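Local coordinates for ribose 5-phosphate isomerase (Trypanosoma cruzi, PDB 3M1P), which probably interconverts ribose 5-phosphate and ribulose 5-phosphate, at residues 5-10 with 64-69; 83-88 with 104-109. The protein carries 1 engineered substitution. One frame throughout, in Å; residues are numbered along the deposited sequence.

How the contacts relate
Contacts 1 and 2 belong to one five-stranded parallel sheet, with strand order 31-35, 3-9, 64-69, 107-111, 87-89, and their centres lie about 11 Å apart. Contact 1, which comes first along the chain and closes before contact 2 opens, pairs strands 3-9 and 64-69; contact 2 pairs strand 107-111 with strand 87-89, outermost within this chain. Strand 64-69 is bonded to strand 3-9 on one side and 107-111 on the other (G65 N lies 2.9 Å from N106 O, a probable hydrogen bond), so both contacts are parts of one continuous buried sheet. Contact 2 carries it toward the subunit interface: residues 83-88 meet a second subunit, contact 1 meets none.

Contact 1. Residues 5-10 with 64-69; sequences VAIGTD and FGVLAA. Engineered in segment 64-69: A69 (natural residue Cys).
V5 and V66 adopt the same rotamer, CG1 anti to the backbone N (chi1 173° in V5), which places CG2 of each beside its own N; I7 fills the same two positions, with CG1 beside its N (chi1 -60°) and CG2 anti to it. The V5 and V66 side chains cross obliquely, V5 CG1 touching V66 CG2 at 3.7 Å, and the other branch of V5, CG2, rests against F64 CB at 3.9 Å, close to the edge of the phenyl ring, which turns off from residues 5-10. The I7 side chain runs alongside V66, pointing the same way, with CG1 against V66 CB. On the reverse face L67 brings CD2 to the backbone of G8, 3.8 Å from its CA.

Between the two faces the backbones pair in parallel. A6 and G8 each donate to one residue and accept from another: A6 N binds F64 O while A6 O takes V66 N, and G8 N meets V66 O at 2.8 Å, almost straight (173°), while G8 O takes A68 N. The last bond, D10 N to A68 O, is weak at 3.4 Å. T9 OG1 donates to D10 O (3.0 Å), and the D10 carboxylate swings over the engineered A69, with OD1 3.2 Å from A69 CA. That buried oxygen has no hydrogen-bonding partner in the model, and a bound phosphate lies about 5 Å from the D10 side chain.

Helix 17-26 covers the face of V5, I7, T9 and A68, and helix 46-58 covers that of A6 and L67. This is the centre of a Rossmann-like alpha/beta sandwich, in which ligand pockets commonly form at the C-terminal strand ends.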
ATOM      1  N   VAL A   5      -3.977  24.466   9.874  1.00 18.71           N
ATOM      2  CA  VAL A   5      -3.368  23.384   9.119  1.00 17.36           C
ATOM      3  C   VAL A   5      -2.981  23.926   7.750  1.00 17.13           C
ATOM      4  O   VAL A   5      -3.837  24.121   6.888  1.00 17.22           O
ATOM      5  CB  VAL A   5      -4.352  22.178   8.965  1.00 17.39           C
ATOM      6  CG1 VAL A   5      -3.777  21.089   8.025  1.00 16.09           C
ATOM      7  CG2 VAL A   5      -4.707  21.591  10.311  1.00 16.36           C
ATOM      8  N   ALA A   6      -1.693  24.172   7.536  1.00 17.04           N
ATOM      9  CA  ALA A   6      -1.268  24.737   6.254  1.00 16.64           C
ATOM     10  C   ALA A   6      -1.211  23.659   5.179  1.00 16.41           C
ATOM     11  O   ALA A   6      -0.722  22.566   5.422  1.00 16.26           O
ATOM     12  CB  ALA A   6       0.078  25.465   6.384  1.00 16.64           C
ATOM     13  N   ILE A   7      -1.713  23.975   3.991  1.00 16.57           N
ATOM     14  CA  ILE A   7      -1.744  23.014   2.899  1.00 16.88           C
ATOM     15  C   ILE A   7      -0.889  23.495   1.727  1.00 17.70           C
ATOM     16  O   ILE A   7      -1.031  24.634   1.273  1.00 18.32           O
ATOM     17  CB  ILE A   7      -3.205  22.720   2.426  1.00 16.73           C
ATOM     18  CG1 ILE A   7      -4.048  22.149   3.576  1.00 16.26           C
ATOM     19  CG2 ILE A   7      -3.197  21.779   1.199  1.00 15.99           C
ATOM     20  CD1 ILE A   7      -5.568  22.318   3.411  1.00 16.43           C
ATOM     21  N   GLY A   8       0.004  22.632   1.245  1.00 18.20           N
ATOM     22  CA  GLY A   8       0.765  22.910   0.023  1.00 18.68           C
ATOM     23  C   GLY A   8       0.703  21.754  -0.963  1.00 19.44           C
ATOM     24  O   GLY A   8       0.471  20.612  -0.569  1.00 19.07           O
ATOM     25  N   THR A   9       0.882  22.057  -2.247  1.00 20.43           N
ATOM     26  CA  THR A   9       0.964  21.036  -3.300  1.00 21.83           C
ATOM     27  C   THR A   9       1.989  21.455  -4.351  1.00 22.90           C
ATOM     28  O   THR A   9       2.456  22.602  -4.351  1.00 23.01           O
ATOM     29  CB  THR A   9      -0.413  20.781  -4.031  1.00 21.52           C
ATOM     30  OG1 THR A   9      -0.700  21.852  -4.936  1.00 22.26           O
ATOM     31  CG2 THR A   9      -1.560  20.636  -3.065  1.00 20.72           C
ATOM     32  N   ASP A  10       2.347  20.529  -5.233  1.00 24.11           N
ATOM     33  CA  ASP A  10       2.963  20.911  -6.501  1.00 25.69           C
ATOM     34  C   ASP A  10       1.908  20.807  -7.618  1.00 26.21           C
ATOM     35  O   ASP A  10       0.711  20.732  -7.321  1.00 26.30           O
ATOM     36  CB  ASP A  10       4.257  20.129  -6.785  1.00 25.77           C
ATOM     37  CG  ASP A  10       4.028  18.647  -7.007  1.00 28.11           C
ATOM     38  OD1 ASP A  10       2.906  18.142  -6.753  1.00 28.25           O
ATOM     39  OD2 ASP A  10       4.995  17.984  -7.460  1.00 31.43           O
ATOM     40  N   PHE A  64      -0.153  22.284  11.992  1.00 18.54           N
ATOM     41  CA  PHE A  64       0.064  21.139  11.119  1.00 17.52           C
ATOM     42  C   PHE A  64       0.303  21.555   9.675  1.00 17.12           C
ATOM     43  O   PHE A  64      -0.135  22.623   9.237  1.00 17.15           O
ATOM     44  CB  PHE A  64      -1.133  20.185  11.168  1.00 16.95           C
ATOM     45  CG  PHE A  64      -1.318  19.482  12.485  1.00 16.21           C
ATOM     46  CD1 PHE A  64      -0.403  18.532  12.928  1.00 16.35           C
ATOM     47  CD2 PHE A  64      -2.449  19.736  13.268  1.00 15.77           C
ATOM     48  CE1 PHE A  64      -0.588  17.863  14.137  1.00 14.95           C
ATOM     49  CE2 PHE A  64      -2.647  19.079  14.466  1.00 14.97           C
ATOM     50  CZ  PHE A  64      -1.714  18.124  14.903  1.00 16.52           C
ATOM     51  N   GLY A  65       0.996  20.696   8.933  1.00 16.27           N
ATOM     52  CA  GLY A  65       1.130  20.881   7.504  1.00 15.77           C
ATOM     53  C   GLY A  65       0.568  19.694   6.755  1.00 15.28           C
ATOM     54  O   GLY A  65       0.610  18.575   7.243  1.00 15.36           O
ATOM     55  N   VAL A  66       0.020  19.956   5.575  1.00 15.05           N
ATOM     56  CA  VAL A  66      -0.326  18.920   4.617  1.00 14.72           C
ATOM     57  C   VAL A  66       0.437  19.206   3.327  1.00 14.67           C
ATOM     58  O   VAL A  66       0.367  20.315   2.769  1.00 14.72           O
ATOM     59  CB  VAL A  66      -1.852  18.855   4.343  1.00 15.10           C
ATOM     60  CG1 VAL A  66      -2.166  17.857   3.215  1.00 14.53           C
ATOM     61  CG2 VAL A  66      -2.612  18.478   5.622  1.00 14.48           C
ATOM     62  N   LEU A  67       1.200  18.223   2.870  1.00 13.73           N
ATOM     63  CA  LEU A  67       1.896  18.368   1.601  1.00 13.39           C
ATOM     64  C   LEU A  67       1.514  17.215   0.705  1.00 14.08           C
ATOM     65  O   LEU A  67       1.661  16.052   1.084  1.00 14.10           O
ATOM     66  CB  LEU A  67       3.413  18.452   1.793  1.00 12.36           C
ATOM     67  CG  LEU A  67       3.913  19.707   2.521  1.00 11.80           C
ATOM     68  CD1 LEU A  67       5.417  19.596   2.894  1.00  8.08           C
ATOM     69  CD2 LEU A  67       3.634  20.986   1.705  1.00  9.08           C
ATOM     70  N   ALA A  68       0.966  17.552  -0.458  1.00 14.89           N
ATOM     71  CA  ALA A  68       0.568  16.561  -1.440  1.00 15.66           C
ATOM     72  C   ALA A  68       1.330  16.839  -2.711  1.00 15.98           C
ATOM     73  O   ALA A  68       1.423  17.990  -3.147  1.00 16.55           O
ATOM     74  CB  ALA A  68      -0.943  16.625  -1.688  1.00 15.65           C
ATOM     75  N   ALA A  69       1.909  15.794  -3.289  1.00 15.93           N
ATOM     76  CA  ALA A  69       2.633  15.916  -4.541  1.00 15.88           C
ATOM     77  C   ALA A  69       2.456  14.636  -5.351  1.00 15.86           C
ATOM     78  O   ALA A  69       1.550  13.850  -5.079  1.00 16.61           O
ATOM     79  CB  ALA A  69       4.122  16.222  -4.282  1.00 15.77           C
TER

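Contact 2. Residues 83-88 with 104-109; sequences PGVRAA and DANIVC
N106 OD1 receives R86 N at 2.7 Å, from above the amide plane, while N106 ND2 donates in that plane to G84 O at 2.9 Å, so one carboxamide fixes the loop before strand 87-89. R86 O accepts from N106 N and I107 N. Bent at chi3 (-65°), the arginine chain turns side-on to D104 O, holding it with two nitrogens: NH2 lies in the carbonyl plane at 2.9 Å, whereas NE comes from well above it (65° out). NH2 also makes a 3.3 Å salt bridge to D104 OD2, the carboxylate plane tilted 33° from the guanidinium; D104 OD1 pairs with R100. N106 ND2 lies over one guanidinium face, near its rim.

Parallel pairing follows: A88 N donates to I107 O, and C109 N to A88 O at 2.7 Å. V85 CG1 meets I107 CD1 at 3.7 Å, A87 CB rests on I107 CB, and A88 CB packs on A105 CB at the other face.

Strands 87-89 and 107-111 are joined through helix 93-101 in a beta-alpha-beta crossover, with helix 46-58 over V85 and I107, helix 117-129 over A105 and V108, and I73 of the second subunit against A88.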
ATOM      1  N   PRO A  83      14.300  22.881  10.453  1.00 17.66           N
ATOM      2  CA  PRO A  83      14.377  22.442  11.845  1.00 17.51           C
ATOM      3  C   PRO A  83      13.048  22.631  12.570  1.00 17.02           C
ATOM      4  O   PRO A  83      12.377  23.632  12.361  1.00 16.76           O
ATOM      5  CB  PRO A  83      15.467  23.344  12.448  1.00 17.82           C
ATOM      6  CG  PRO A  83      16.244  23.852  11.274  1.00 18.41           C
ATOM      7  CD  PRO A  83      15.219  23.998  10.182  1.00 18.10           C
ATOM      8  N   GLY A  84      12.673  21.662  13.399  1.00 16.94           N
ATOM      9  CA  GLY A  84      11.397  21.706  14.102  1.00 16.84           C
ATOM     10  C   GLY A  84      10.322  20.928  13.368  1.00 16.63           C
ATOM     11  O   GLY A  84       9.270  20.639  13.918  1.00 17.17           O
ATOM     12  N   VAL A  85      10.590  20.577  12.117  1.00 16.35           N
ATOM     13  CA  VAL A  85       9.611  19.862  11.313  1.00 15.78           C
ATOM     14  C   VAL A  85       9.831  18.352  11.432  1.00 15.25           C
ATOM     15  O   VAL A  85      10.976  17.865  11.417  1.00 14.99           O
ATOM     16  CB  VAL A  85       9.631  20.338   9.843  1.00 15.56           C
ATOM     17  CG1 VAL A  85       8.844  19.399   8.940  1.00 16.03           C
ATOM     18  CG2 VAL A  85       9.082  21.746   9.744  1.00 15.44           C
ATOM     19  N   ARG A  86       8.725  17.629  11.589  1.00 13.98           N
ATOM     20  CA  ARG A  86       8.717  16.173  11.523  1.00 13.20           C
ATOM     21  C   ARG A  86       7.653  15.795  10.502  1.00 12.39           C
ATOM     22  O   ARG A  86       6.467  15.723  10.818  1.00 11.91           O
ATOM     23  CB  ARG A  86       8.442  15.559  12.895  1.00 13.37           C
ATOM     24  CG  ARG A  86       9.544  15.854  13.923  1.00 14.51           C
ATOM     25  CD  ARG A  86       9.266  15.183  15.249  1.00 16.86           C
ATOM     26  NE  ARG A  86       8.062  15.741  15.853  1.00 18.83           N
ATOM     27  CZ  ARG A  86       8.002  16.934  16.439  1.00 19.19           C
ATOM     28  NH1 ARG A  86       9.089  17.701  16.518  1.00 16.43           N
ATOM     29  NH2 ARG A  86       6.847  17.360  16.944  1.00 17.22           N
ATOM     30  N   ALA A  87       8.104  15.594   9.268  1.00 11.69           N
ATOM     31  CA  ALA A  87       7.236  15.385   8.123  1.00 11.58           C
ATOM     32  C   ALA A  87       7.214  13.912   7.757  1.00 11.58           C
ATOM     33  O   ALA A  87       8.262  13.317   7.446  1.00 11.49           O
ATOM     34  CB  ALA A  87       7.711  16.210   6.941  1.00 11.78           C
ATOM     35  N   ALA A  88       6.013  13.344   7.800  1.00 10.92           N
ATOM     36  CA  ALA A  88       5.800  11.916   7.610  1.00 11.15           C
ATOM     37  C   ALA A  88       5.127  11.632   6.274  1.00 11.11           C
ATOM     38  O   ALA A  88       3.978  12.063   6.040  1.00 11.22           O
ATOM     39  CB  ALA A  88       4.965  11.360   8.751  1.00 10.03           C
ATOM     40  N   ASP A 104       5.136  12.111  16.803  1.00 14.42           N
ATOM     41  CA  ASP A 104       4.496  13.415  16.962  1.00 15.23           C
ATOM     42  C   ASP A 104       4.702  14.248  15.685  1.00 15.14           C
ATOM     43  O   ASP A 104       5.089  15.427  15.745  1.00 15.50           O
ATOM     44  CB  ASP A 104       5.076  14.128  18.191  1.00 15.66           C
ATOM     45  CG  ASP A 104       4.299  15.379  18.577  1.00 16.37           C
ATOM     46  OD1 ASP A 104       3.128  15.512  18.165  1.00 15.33           O
ATOM     47  OD2 ASP A 104       4.883  16.230  19.292  1.00 17.43           O
ATOM     48  N   ALA A 105       4.465  13.617  14.536  1.00 14.19           N
ATOM     49  CA  ALA A 105       4.671  14.265  13.248  1.00 14.39           C
ATOM     50  C   ALA A 105       3.824  15.521  13.166  1.00 14.26           C
ATOM     51  O   ALA A 105       2.682  15.522  13.611  1.00 15.12           O
ATOM     52  CB  ALA A 105       4.324  13.307  12.092  1.00 13.92           C
ATOM     53  N   ASN A 106       4.375  16.588  12.602  1.00 13.82           N
ATOM     54  CA  ASN A 106       3.615  17.822  12.441  1.00 13.47           C
ATOM     55  C   ASN A 106       3.297  18.132  10.985  1.00 12.65           C
ATOM     56  O   ASN A 106       2.525  19.032  10.705  1.00 12.27           O
ATOM     57  CB  ASN A 106       4.301  19.027  13.137  1.00 13.72           C
ATOM     58  CG  ASN A 106       5.799  19.125  12.824  1.00 13.53           C
ATOM     59  OD1 ASN A 106       6.246  18.739  11.742  1.00 13.09           O
ATOM     60  ND2 ASN A 106       6.577  19.652  13.780  1.00 13.62           N
ATOM     61  N   ILE A 107       3.885  17.380  10.061  1.00 12.22           N
ATOM     62  CA  ILE A 107       3.492  17.482   8.652  1.00 11.83           C
ATOM     63  C   ILE A 107       3.198  16.098   8.053  1.00 12.09           C
ATOM     64  O   ILE A 107       4.001  15.183   8.180  1.00 12.19           O
ATOM     65  CB  ILE A 107       4.555  18.239   7.786  1.00 11.89           C
ATOM     66  CG1 ILE A 107       4.713  19.699   8.258  1.00 11.95           C
ATOM     67  CG2 ILE A 107       4.181  18.156   6.282  1.00 10.48           C
ATOM     68  CD1 ILE A 107       5.691  20.550   7.466  1.00 11.66           C
ATOM     69  N   VAL A 108       2.037  15.949   7.413  1.00 12.15           N
ATOM     70  CA  VAL A 108       1.712  14.729   6.693  1.00 11.28           C
ATOM     71  C   VAL A 108       1.981  14.948   5.210  1.00 12.02           C
ATOM     72  O   VAL A 108       1.604  15.986   4.657  1.00 12.77           O
ATOM     73  CB  VAL A 108       0.254  14.213   6.971  1.00 12.06           C
ATOM     74  CG1 VAL A 108      -0.847  15.207   6.523  1.00  9.56           C
ATOM     75  CG2 VAL A 108       0.027  12.821   6.353  1.00 10.64           C
ATOM     76  N   CYS A 109       2.666  13.991   4.585  1.00 11.32           N
ATOM     77  CA  CYS A 109       2.923  14.031   3.148  1.00 11.58           C
ATOM     78  C   CYS A 109       2.231  12.866   2.470  1.00 11.19           C
ATOM     79  O   CYS A 109       2.219  11.761   3.000  1.00 11.35           O
ATOM     80  CB  CYS A 109       4.428  14.011   2.848  1.00 11.32           C
ATOM     81  SG  CYS A 109       5.351  15.373   3.677  1.00 12.13           S
TER